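Side-chain contacts in amidohydrolase family protein (Acinetobacter baumannii, PDB 4I6K), which is a probable 2-pyrone-4,6-dicarboxylic acid hydrolase of the amidohydrolase family, captured here with citric acid bound: residues Q83-L86 against N87-Q91; Q228-Y231 against N232-E236; K265-K268 against Q269-D273. One frame throughout, in Å; residues are numbered along the deposited sequence.

Contact 1: Q83-L86 against N87-Q91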
ATOM      1  N   GLN A  83     -11.121   7.695  11.144  1.00 51.47           N
ATOM      2  CA  GLN A  83     -12.255   8.525  10.766  1.00 56.98           C
ATOM      3  C   GLN A  83     -12.109   9.425   9.548  1.00 53.63           C
ATOM      4  O   GLN A  83     -13.030   9.527   8.761  1.00 48.92           O
ATOM      5  CB  GLN A  83     -12.695   9.377  11.948  1.00 58.51           C
ATOM      6  CG  GLN A  83     -13.624   8.660  12.874  1.00 71.59           C
ATOM      7  CD  GLN A  83     -14.897   8.252  12.201  1.00 78.65           C
ATOM      8  OE1 GLN A  83     -15.533   9.044  11.523  1.00 71.53           O
ATOM      9  NE2 GLN A  83     -15.282   7.012  12.389  1.00 81.35           N
ATOM     10  N   ALA A  84     -10.975  10.083   9.382  1.00 50.85           N
ATOM     11  CA  ALA A  84     -10.809  10.924   8.188  1.00 48.90           C
ATOM     12  C   ALA A  84     -11.013  10.111   6.910  1.00 49.05           C
ATOM     13  O   ALA A  84     -11.764  10.509   6.017  1.00 52.69           O
ATOM     14  CB  ALA A  84      -9.451  11.588   8.182  1.00 41.51           C
ATOM     15  N   MET A  85     -10.340   8.964   6.838  1.00 48.35           N
ATOM     16  CA  MET A  85     -10.481   8.046   5.713  1.00 54.52           C
ATOM     17  C   MET A  85     -11.910   7.510   5.548  1.00 53.06           C
ATOM     18  O   MET A  85     -12.431   7.427   4.429  1.00 45.16           O
ATOM     19  CB  MET A  85      -9.514   6.868   5.864  1.00 50.36           C
ATOM     20  CG  MET A  85      -9.595   5.883   4.715  1.00 51.63           C
ATOM     21  SD  MET A  85      -8.440   4.520   4.874  1.00 52.38           S
ATOM     22  CE  MET A  85      -9.021   3.778   6.392  1.00 35.03           C
ATOM     23  N   LEU A  86     -12.527   7.115   6.660  1.00 41.53           N
ATOM     24  CA  LEU A  86     -13.909   6.636   6.629  1.00 53.74           C
ATOM     25  C   LEU A  86     -14.896   7.670   6.056  1.00 58.32           C
ATOM     26  O   LEU A  86     -15.780   7.321   5.263  1.00 53.54           O
ATOM     27  CB  LEU A  86     -14.342   6.181   8.020  1.00 49.40           C
ATOM     28  CG  LEU A  86     -13.711   4.848   8.447  1.00 51.74           C
ATOM     29  CD1 LEU A  86     -14.028   4.541   9.901  1.00 49.40           C
ATOM     30  CD2 LEU A  86     -14.180   3.706   7.530  1.00 48.23           C
ATOM     31  N   ASN A  87     -14.733   8.932   6.448  1.00 46.29           N
ATOM     32  CA  ASN A  87     -15.585  10.008   5.926  1.00 58.67           C
ATOM     33  C   ASN A  87     -15.387  10.261   4.435  1.00 54.07           C
ATOM     34  O   ASN A  87     -16.347  10.522   3.703  1.00 52.04           O
ATOM     35  CB  ASN A  87     -15.378  11.299   6.724  1.00 64.54           C
ATOM     36  CG  ASN A  87     -15.928  11.200   8.139  1.00 75.35           C
ATOM     37  OD1 ASN A  87     -17.126  10.999   8.336  1.00 88.83           O
ATOM     38  ND2 ASN A  87     -15.052  11.335   9.129  1.00 74.12           N
ATOM     39  N   ALA A  88     -14.139  10.153   3.987  1.00 52.10           N
ATOM     40  CA  ALA A  88     -13.806  10.377   2.589  1.00 51.28           C
ATOM     41  C   ALA A  88     -14.440   9.312   1.712  1.00 57.18           C
ATOM     42  O   ALA A  88     -14.956   9.615   0.632  1.00 46.10           O
ATOM     43  CB  ALA A  88     -12.291  10.394   2.397  1.00 48.73           C
ATOM     44  N   ILE A  89     -14.385   8.062   2.179  1.00 60.39           N
ATOM     45  CA  ILE A  89     -14.966   6.933   1.454  1.00 59.41           C
ATOM     46  C   ILE A  89     -16.455   7.148   1.280  1.00 56.39           C
ATOM     47  O   ILE A  89     -16.968   7.080   0.165  1.00 61.95           O
ATOM     48  CB  ILE A  89     -14.779   5.605   2.201  1.00 65.60           C
ATOM     49  CG1 ILE A  89     -13.299   5.316   2.453  1.00 71.01           C
ATOM     50  CG2 ILE A  89     -15.391   4.472   1.405  1.00 70.12           C
ATOM     51  CD1 ILE A  89     -12.568   4.892   1.226  1.00 82.26           C
ATOM     52  N   GLN A  90     -17.141   7.414   2.388  1.00 51.88           N
ATOM     53  CA  GLN A  90     -18.582   7.677   2.371  1.00 58.81           C
ATOM     54  C   GLN A  90     -18.998   8.716   1.339  1.00 60.68           C
ATOM     55  O   GLN A  90     -20.059   8.590   0.724  1.00 63.50           O
ATOM     56  CB  GLN A  90     -19.069   8.106   3.751  1.00 60.28           C
ATOM     57  CG  GLN A  90     -19.316   6.942   4.688  1.00 73.07           C
ATOM     58  CD  GLN A  90     -18.966   7.265   6.125  1.00 85.08           C
ATOM     59  OE1 GLN A  90     -19.209   8.379   6.605  1.00 86.29           O
ATOM     60  NE2 GLN A  90     -18.384   6.288   6.826  1.00 81.60           N
ATOM     61  N   GLN A  91     -18.173   9.740   1.141  1.00 57.22           N
ATOM     62  CA  GLN A  91     -18.479  10.758   0.140  1.00 54.76           C
ATOM     63  C   GLN A  91     -18.403  10.224  -1.277  1.00 56.95           C
ATOM     64  O   GLN A  91     -19.173  10.659  -2.135  1.00 62.38           O
ATOM     65  CB  GLN A  91     -17.549  11.946   0.269  1.00 53.30           C
ATOM     66  CG  GLN A  91     -17.695  12.660   1.573  1.00 58.32           C
ATOM     67  CD  GLN A  91     -16.805  13.861   1.639  1.00 59.14           C
ATOM     68  OE1 GLN A  91     -16.279  14.199   2.695  1.00 66.44           O
ATOM     69  NE2 GLN A  91     -16.609  14.509   0.499  1.00 51.65           N
TER

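Contact 2: Q228-Y231 against N232-E236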
ATOM      1  N   GLN A 228      12.877   0.227 -11.656  1.00 49.40           N
ATOM      2  CA  GLN A 228      12.890  -0.509 -12.925  1.00 55.59           C
ATOM      3  C   GLN A 228      13.452  -1.950 -12.802  1.00 52.60           C
ATOM      4  O   GLN A 228      12.926  -2.893 -13.409  1.00 48.71           O
ATOM      5  CB  GLN A 228      13.689   0.288 -13.964  1.00 53.45           C
ATOM      6  CG  GLN A 228      12.978   0.487 -15.276  1.00 68.71           C
ATOM      7  CD  GLN A 228      13.584   1.621 -16.086  1.00 89.97           C
ATOM      8  OE1 GLN A 228      12.903   2.259 -16.892  1.00 88.69           O
ATOM      9  NE2 GLN A 228      14.870   1.885 -15.865  1.00 97.51           N
ATOM     10  N   GLN A 229      14.526  -2.110 -12.034  1.00 43.32           N
ATOM     11  CA  GLN A 229      15.101  -3.424 -11.799  1.00 52.02           C
ATOM     12  C   GLN A 229      14.131  -4.319 -11.036  1.00 48.83           C
ATOM     13  O   GLN A 229      13.914  -5.482 -11.393  1.00 48.50           O
ATOM     14  CB  GLN A 229      16.373  -3.297 -10.974  1.00 54.32           C
ATOM     15  CG  GLN A 229      17.545  -2.665 -11.687  1.00 67.09           C
ATOM     16  CD  GLN A 229      18.820  -2.832 -10.894  1.00 63.91           C
ATOM     17  OE1 GLN A 229      19.308  -3.954 -10.717  1.00 60.10           O
ATOM     18  NE2 GLN A 229      19.358  -1.721 -10.386  1.00 56.16           N
ATOM     19  N   ALA A 230      13.573  -3.772  -9.958  1.00 57.76           N
ATOM     20  CA  ALA A 230      12.636  -4.513  -9.114  1.00 46.41           C
ATOM     21  C   ALA A 230      11.481  -4.992  -9.971  1.00 47.75           C
ATOM     22  O   ALA A 230      11.089  -6.150  -9.903  1.00 50.23           O
ATOM     23  CB  ALA A 230      12.148  -3.647  -7.970  1.00 45.84           C
ATOM     24  N   TYR A 231      10.953  -4.095 -10.798  1.00 53.11           N
ATOM     25  CA  TYR A 231       9.888  -4.453 -11.726  1.00 52.25           C
ATOM     26  C   TYR A 231      10.284  -5.629 -12.612  1.00 51.76           C
ATOM     27  O   TYR A 231       9.541  -6.612 -12.722  1.00 55.62           O
ATOM     28  CB  TYR A 231       9.485  -3.251 -12.585  1.00 50.46           C
ATOM     29  CG  TYR A 231       8.366  -3.547 -13.575  1.00 61.08           C
ATOM     30  CD1 TYR A 231       7.049  -3.757 -13.134  1.00 46.79           C
ATOM     31  CD2 TYR A 231       8.620  -3.615 -14.946  1.00 50.13           C
ATOM     32  CE1 TYR A 231       6.019  -4.027 -14.027  1.00 50.63           C
ATOM     33  CE2 TYR A 231       7.587  -3.886 -15.853  1.00 61.80           C
ATOM     34  CZ  TYR A 231       6.294  -4.094 -15.388  1.00 42.96           C
ATOM     35  OH  TYR A 231       5.271  -4.355 -16.274  1.00 66.03           O
ATOM     36  N   ASN A 232      11.452  -5.534 -13.243  1.00 53.97           N
ATOM     37  CA  ASN A 232      11.912  -6.604 -14.130  1.00 52.14           C
ATOM     38  C   ASN A 232      12.006  -7.914 -13.393  1.00 46.01           C
ATOM     39  O   ASN A 232      11.559  -8.949 -13.891  1.00 54.56           O
ATOM     40  CB  ASN A 232      13.274  -6.281 -14.746  1.00 58.29           C
ATOM     41  CG  ASN A 232      13.228  -5.085 -15.675  1.00 60.35           C
ATOM     42  OD1 ASN A 232      14.266  -4.590 -16.101  1.00 57.71           O
ATOM     43  ND2 ASN A 232      12.027  -4.612 -15.988  1.00 54.66           N
ATOM     44  N   ILE A 233      12.600  -7.881 -12.208  1.00 45.13           N
ATOM     45  CA  ILE A 233      12.651  -9.078 -11.370  1.00 48.37           C
ATOM     46  C   ILE A 233      11.246  -9.667 -11.169  1.00 49.32           C
ATOM     47  O   ILE A 233      11.005 -10.828 -11.475  1.00 50.91           O
ATOM     48  CB  ILE A 233      13.327  -8.771 -10.027  1.00 51.04           C
ATOM     49  CG1 ILE A 233      14.799  -8.432 -10.263  1.00 52.28           C
ATOM     50  CG2 ILE A 233      13.203  -9.938  -9.059  1.00 48.40           C
ATOM     51  CD1 ILE A 233      15.541  -8.015  -9.007  1.00 36.14           C
ATOM     52  N   PHE A 234      10.311  -8.853 -10.683  1.00 56.43           N
ATOM     53  CA  PHE A 234       8.914  -9.285 -10.523  1.00 52.90           C
ATOM     54  C   PHE A 234       8.392  -9.982 -11.780  1.00 57.45           C
ATOM     55  O   PHE A 234       7.725 -11.020 -11.707  1.00 46.80           O
ATOM     56  CB  PHE A 234       8.006  -8.093 -10.212  1.00 50.40           C
ATOM     57  CG  PHE A 234       8.418  -7.308  -8.993  1.00 50.37           C
ATOM     58  CD1 PHE A 234       9.218  -7.884  -8.014  1.00 49.47           C
ATOM     59  CD2 PHE A 234       7.979  -5.995  -8.812  1.00 42.37           C
ATOM     60  CE1 PHE A 234       9.580  -7.161  -6.876  1.00 49.13           C
ATOM     61  CE2 PHE A 234       8.335  -5.267  -7.678  1.00 41.23           C
ATOM     62  CZ  PHE A 234       9.140  -5.854  -6.714  1.00 47.71           C
ATOM     63  N   LYS A 235       8.680  -9.384 -12.933  1.00 54.18           N
ATOM     64  CA  LYS A 235       8.262  -9.943 -14.205  1.00 59.94           C
ATOM     65  C   LYS A 235       8.793 -11.360 -14.381  1.00 51.13           C
ATOM     66  O   LYS A 235       8.025 -12.290 -14.630  1.00 58.98           O
ATOM     67  CB  LYS A 235       8.773  -9.087 -15.357  1.00 59.68           C
ATOM     68  CG  LYS A 235       7.775  -8.914 -16.465  1.00 67.28           C
ATOM     69  CD  LYS A 235       7.190  -7.517 -16.394  1.00 71.16           C
ATOM     70  CE  LYS A 235       8.209  -6.482 -16.861  1.00 68.80           C
ATOM     71  NZ  LYS A 235       8.354  -6.434 -18.353  1.00 59.55           N
ATOM     72  N   GLU A 236      10.106 -11.519 -14.260  1.00 45.62           N
ATOM     73  CA  GLU A 236      10.729 -12.810 -14.507  1.00 50.13           C
ATOM     74  C   GLU A 236      10.288 -13.858 -13.491  1.00 52.02           C
ATOM     75  O   GLU A 236      10.305 -15.057 -13.779  1.00 49.38           O
ATOM     76  CB  GLU A 236      12.240 -12.668 -14.493  1.00 50.54           C
ATOM     77  CG  GLU A 236      12.725 -11.613 -15.460  1.00 79.40           C
ATOM     78  CD  GLU A 236      13.934 -10.857 -14.937  1.00 98.46           C
ATOM     79  OE1 GLU A 236      14.453 -11.225 -13.858  1.00108.70           O
ATOM     80  OE2 GLU A 236      14.357  -9.887 -15.603  1.00 96.71           O
TER

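Contact 3: K265-K268 against Q269-D273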
ATOM      1  N   LYS A 265       4.190   9.885 -14.405  1.00 60.97           N
ATOM      2  CA  LYS A 265       5.271   9.883 -15.390  1.00 56.94           C
ATOM      3  C   LYS A 265       6.293   8.766 -15.154  1.00 57.81           C
ATOM      4  O   LYS A 265       6.650   8.034 -16.079  1.00 57.29           O
ATOM      5  CB  LYS A 265       5.959  11.247 -15.433  1.00 51.77           C
ATOM      6  CG  LYS A 265       7.007  11.374 -16.522  1.00 54.25           C
ATOM      7  CD  LYS A 265       7.422  12.820 -16.713  1.00 55.94           C
ATOM      8  CE  LYS A 265       8.426  12.947 -17.850  1.00 68.33           C
ATOM      9  NZ  LYS A 265       7.867  12.534 -19.173  1.00 76.98           N
ATOM     10  N   ALA A 266       6.758   8.632 -13.917  1.00 56.85           N
ATOM     11  CA  ALA A 266       7.703   7.574 -13.583  1.00 54.46           C
ATOM     12  C   ALA A 266       7.101   6.184 -13.833  1.00 57.83           C
ATOM     13  O   ALA A 266       7.796   5.247 -14.224  1.00 55.70           O
ATOM     14  CB  ALA A 266       8.154   7.713 -12.136  1.00 52.38           C
ATOM     15  N   PHE A 267       5.803   6.048 -13.609  1.00 56.99           N
ATOM     16  CA  PHE A 267       5.175   4.758 -13.796  1.00 55.67           C
ATOM     17  C   PHE A 267       5.340   4.313 -15.243  1.00 55.57           C
ATOM     18  O   PHE A 267       5.668   3.156 -15.521  1.00 52.45           O
ATOM     19  CB  PHE A 267       3.693   4.809 -13.402  1.00 52.28           C
ATOM     20  CG  PHE A 267       2.922   3.606 -13.840  1.00 50.00           C
ATOM     21  CD1 PHE A 267       2.045   3.683 -14.912  1.00 56.17           C
ATOM     22  CD2 PHE A 267       3.099   2.385 -13.204  1.00 43.80           C
ATOM     23  CE1 PHE A 267       1.332   2.570 -15.339  1.00 52.59           C
ATOM     24  CE2 PHE A 267       2.405   1.268 -13.628  1.00 51.33           C
ATOM     25  CZ  PHE A 267       1.514   1.362 -14.705  1.00 48.74           C
ATOM     26  N   LYS A 268       5.115   5.246 -16.164  1.00 61.05           N
ATOM     27  CA  LYS A 268       5.177   4.950 -17.593  1.00 56.66           C
ATOM     28  C   LYS A 268       6.614   4.686 -18.020  1.00 58.98           C
ATOM     29  O   LYS A 268       6.862   4.011 -19.014  1.00 60.46           O
ATOM     30  CB  LYS A 268       4.592   6.105 -18.401  1.00 56.71           C
ATOM     31  CG  LYS A 268       3.127   6.406 -18.111  1.00 56.31           C
ATOM     32  CD  LYS A 268       2.574   7.440 -19.101  1.00 71.01           C
ATOM     33  CE  LYS A 268       1.140   7.833 -18.775  1.00 75.15           C
ATOM     34  NZ  LYS A 268       0.783   9.172 -19.323  1.00 80.03           N
ATOM     35  N   GLN A 269       7.565   5.291 -17.327  1.00 56.72           N
ATOM     36  CA  GLN A 269       8.963   4.949 -17.497  1.00 59.31           C
ATOM     37  C   GLN A 269       9.378   3.596 -16.990  1.00 62.90           C
ATOM     38  O   GLN A 269      10.083   2.869 -17.653  1.00 66.92           O
ATOM     39  CB  GLN A 269       9.853   6.010 -16.902  1.00 62.19           C
ATOM     40  CG  GLN A 269      10.129   7.095 -17.877  1.00 92.21           C
ATOM     41  CD  GLN A 269      10.589   8.348 -17.219  1.00111.78           C
ATOM     42  OE1 GLN A 269      10.304   9.447 -17.695  1.00108.20           O
ATOM     43  NE2 GLN A 269      11.299   8.204 -16.108  1.00115.24           N
ATOM     44  N   ILE A 270       8.924   3.259 -15.805  1.00 56.75           N
ATOM     45  CA  ILE A 270       9.131   1.925 -15.264  1.00 56.59           C
ATOM     46  C   ILE A 270       8.364   0.872 -16.065  1.00 59.72           C
ATOM     47  O   ILE A 270       8.909  -0.164 -16.424  1.00 54.33           O
ATOM     48  CB  ILE A 270       8.681   1.843 -13.797  1.00 52.28           C
ATOM     49  CG1 ILE A 270       9.593   2.703 -12.916  1.00 45.93           C
ATOM     50  CG2 ILE A 270       8.680   0.387 -13.321  1.00 43.33           C
ATOM     51  CD1 ILE A 270       8.880   3.342 -11.745  1.00 56.78           C
ATOM     52  N   VAL A 271       7.091   1.137 -16.328  1.00 59.35           N
ATOM     53  CA  VAL A 271       6.266   0.204 -17.075  1.00 62.27           C
ATOM     54  C   VAL A 271       5.978   0.786 -18.445  1.00 66.09           C
ATOM     55  O   VAL A 271       4.945   1.423 -18.667  1.00 64.02           O
ATOM     56  CB  VAL A 271       4.937  -0.088 -16.351  1.00 65.21           C
ATOM     57  CG1 VAL A 271       4.160  -1.192 -17.075  1.00 63.30           C
ATOM     58  CG2 VAL A 271       5.208  -0.476 -14.909  1.00 69.93           C
ATOM     59  N   PHE A 272       6.906   0.561 -19.364  1.00 63.79           N
ATOM     60  CA  PHE A 272       6.802   1.100 -20.703  1.00 63.49           C
ATOM     61  C   PHE A 272       5.708   0.434 -21.555  1.00 65.51           C
ATOM     62  O   PHE A 272       4.948   1.111 -22.257  1.00 69.16           O
ATOM     63  CB  PHE A 272       8.158   1.000 -21.398  1.00 63.65           C
ATOM     64  CG  PHE A 272       8.206   1.737 -22.693  1.00 81.65           C
ATOM     65  CD1 PHE A 272       8.915   1.235 -23.773  1.00 77.68           C
ATOM     66  CD2 PHE A 272       7.508   2.931 -22.842  1.00 83.45           C
ATOM     67  CE1 PHE A 272       8.944   1.920 -24.971  1.00 81.77           C
ATOM     68  CE2 PHE A 272       7.529   3.619 -24.039  1.00 82.46           C
ATOM     69  CZ  PHE A 272       8.247   3.113 -25.105  1.00 82.89           C
ATOM     70  N   ASP A 273       5.626  -0.890 -21.486  1.00 61.29           N
ATOM     71  CA  ASP A 273       4.699  -1.655 -22.309  1.00 58.22           C
ATOM     72  C   ASP A 273       3.241  -1.444 -21.890  1.00 59.80           C
ATOM     73  O   ASP A 273       2.861  -1.712 -20.742  1.00 56.16           O
ATOM     74  CB  ASP A 273       5.074  -3.138 -22.271  1.00 56.98           C
ATOM     75  CG  ASP A 273       4.071  -4.009 -22.986  1.00 59.61           C
ATOM     76  OD1 ASP A 273       2.916  -3.572 -23.168  1.00 71.97           O
ATOM     77  OD2 ASP A 273       4.436  -5.138 -23.364  1.00 70.05           O
TER

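Contact 1: Q83-L86 against N87-Q91
Gln83 and Asn87 face each other one turn apart on helix 83-91. This is the helix of the beta-alpha-beta unit that links strands 69-73 and 96-100 of the parallel barrel. The helix begins at Gln83, whose N is hydrogen-bonded to Asn81 OD1 just upstream. Asn87 N donates to Gln83 O at 2.9 Å. The side-chain amide of Asn87 turns back to the same residue. Its CG lies beside its own backbone N (chi1 -69°), which brings ND2 to 2.7 Å from Gln83 O. ND2 also makes a weak hydrogen bond of 3.3 Å to Gln83 OE1. The Gln83 chain bends at chi2 to bring OE1 there, and the two amide planes stand 68° apart. Gln90 is exposed too. Its chain bends so that NE2 lies 3.2 Å from Leu86 O, at an angle too poor for a hydrogen bond. The backbone N of Gln90 makes the real one to that oxygen, also at 3.2 Å.

The other flank is apolar. Ile89 CG1 leans back to a tight 3.0 Å from Met85 O, the same oxygen that accepts Ile89 N. This CG1 lies 4.4 Å from Met85 CG, a light touch between the two side chains. Met85 and Ala88 pack on Leu72 of strand 69-73, and Met85 and Leu86 reach Ile119 of strand 119-125.

The helix is thus two-faced. Amides cluster on the exposed flank, where the weak Gln83-Asn87 side-chain bond supplements the backbone bonds. Met85, Leu86, Ala88 and Ile89 give the buried flank carbon surfaces and no polar side-chain group to satisfy.

Contact 2: Q228-Y231 against N232-E236
Ala230 and Phe234 form the tight part of this contact, one turn apart on helix 222-237. The Phe234 ring folds back over the preceding turn, with CG beside its own backbone N (chi1 -57°). Chi2 of -22° then turns a ring face over Ala230 O, which sits 3.0 Å above the plane, over the ring centre. The hydrogen bond to this oxygen comes from the backbone N of Phe234, at 2.9 Å. The ring face only packs closely over the oxygen and donates nothing to it. Further out, Phe234 CZ is 3.9 Å from Ala230 CB. Ile233 belongs to the packed face as well, and lays CG1 against the backbone, 3.3 Å from Gln229 O.

The Lys235 side chain crosses the Tyr231 ring obliquely. It bends at chi2, chi3 and chi4, and its CD lies 3.7 Å from Tyr231 CZ. The modelled position of CE is too close to the ring and is doubtful. Both polar ends go to Glu276: Tyr231 OH is hydrogen-bonded to it, and Lys235 NZ forms a salt bridge with it.

The looser side carries Asn232, with Gln228 and Gln229, all partly exposed. Asn232 CG comes to 3.2 Å from Gln228 O. The Asn232 side chain crosses that of Tyr231 at about a right angle, with Asn232 ND2 3.7 Å from Tyr231 CD2.

Against helix 193-201, Phe234 packs on both Tyr195 and Leu199, Ala230 on Tyr195 and Ile233 on Leu199. Tyr231 and Phe234 rest on Leu243 of strand 243-244. Tyr231 also touches Val271, just beyond helix 260-270.

Contact 3: K265-K268 against Q269-D273
Phe267 and Val271 meet where helix 260-270 ends. Val271 CB lies over one face of the Phe267 ring, 4.3 Å from its centroid and 24° off the normal, a CH-pi contact set toward the rim. The CG2 branch comes closer, 3.5 Å from Phe267 CE2. With chi1 of -174°, Val271 CG1 lies anti to the backbone N, which leaves CG2 beside that N and facing the ring. Val271 N still donates to Phe267 O, although Val271 itself has left helical geometry. One residue on, Phe272 CA approaches Lys268 O at 3.4 Å as a CA-H...O contact. On the neighbouring flank, Ala266 CB and Ile270 CD1 are 4.4 Å apart.

The next shell fixes the pair. The Phe267 ring meets Trp245 with planes at about 50°, and it also packs on Ile280 and Leu281 of helix 274-289. Ile270 and Val271 both touch Tyr231 of helix 222-237. Val271 O accepts Gln277 NE2.

The Val271 side chain thus covers the ring where one helix stops. The Asp273 carboxylate N-caps the next: its OD1 takes the backbone N-H of His275 and, weakly, that of Glu276.

How the contacts relate
All three contacts are local, so each closes only a turn of helix, and none nests in or crosses another. Contact 1 comes first, in the helix between strands 69-73 and 96-100. Contact 2 follows much later, between strands 207-210 and 243-244, on the opposite side of the chain's centre; the two centres are 35 Å apart. Contact 3 comes last, where the chain passes from helix 260-270 into helix 274-289. Contacts 2 and 3 touch: Tyr231 OH lies 3.4 Å from Val271 CG1. Glu276, at the start of helix 274-289, joins contact 2 to the helix that Asp273 caps. The late helices are thereby tied together, while contact 1 stands apart.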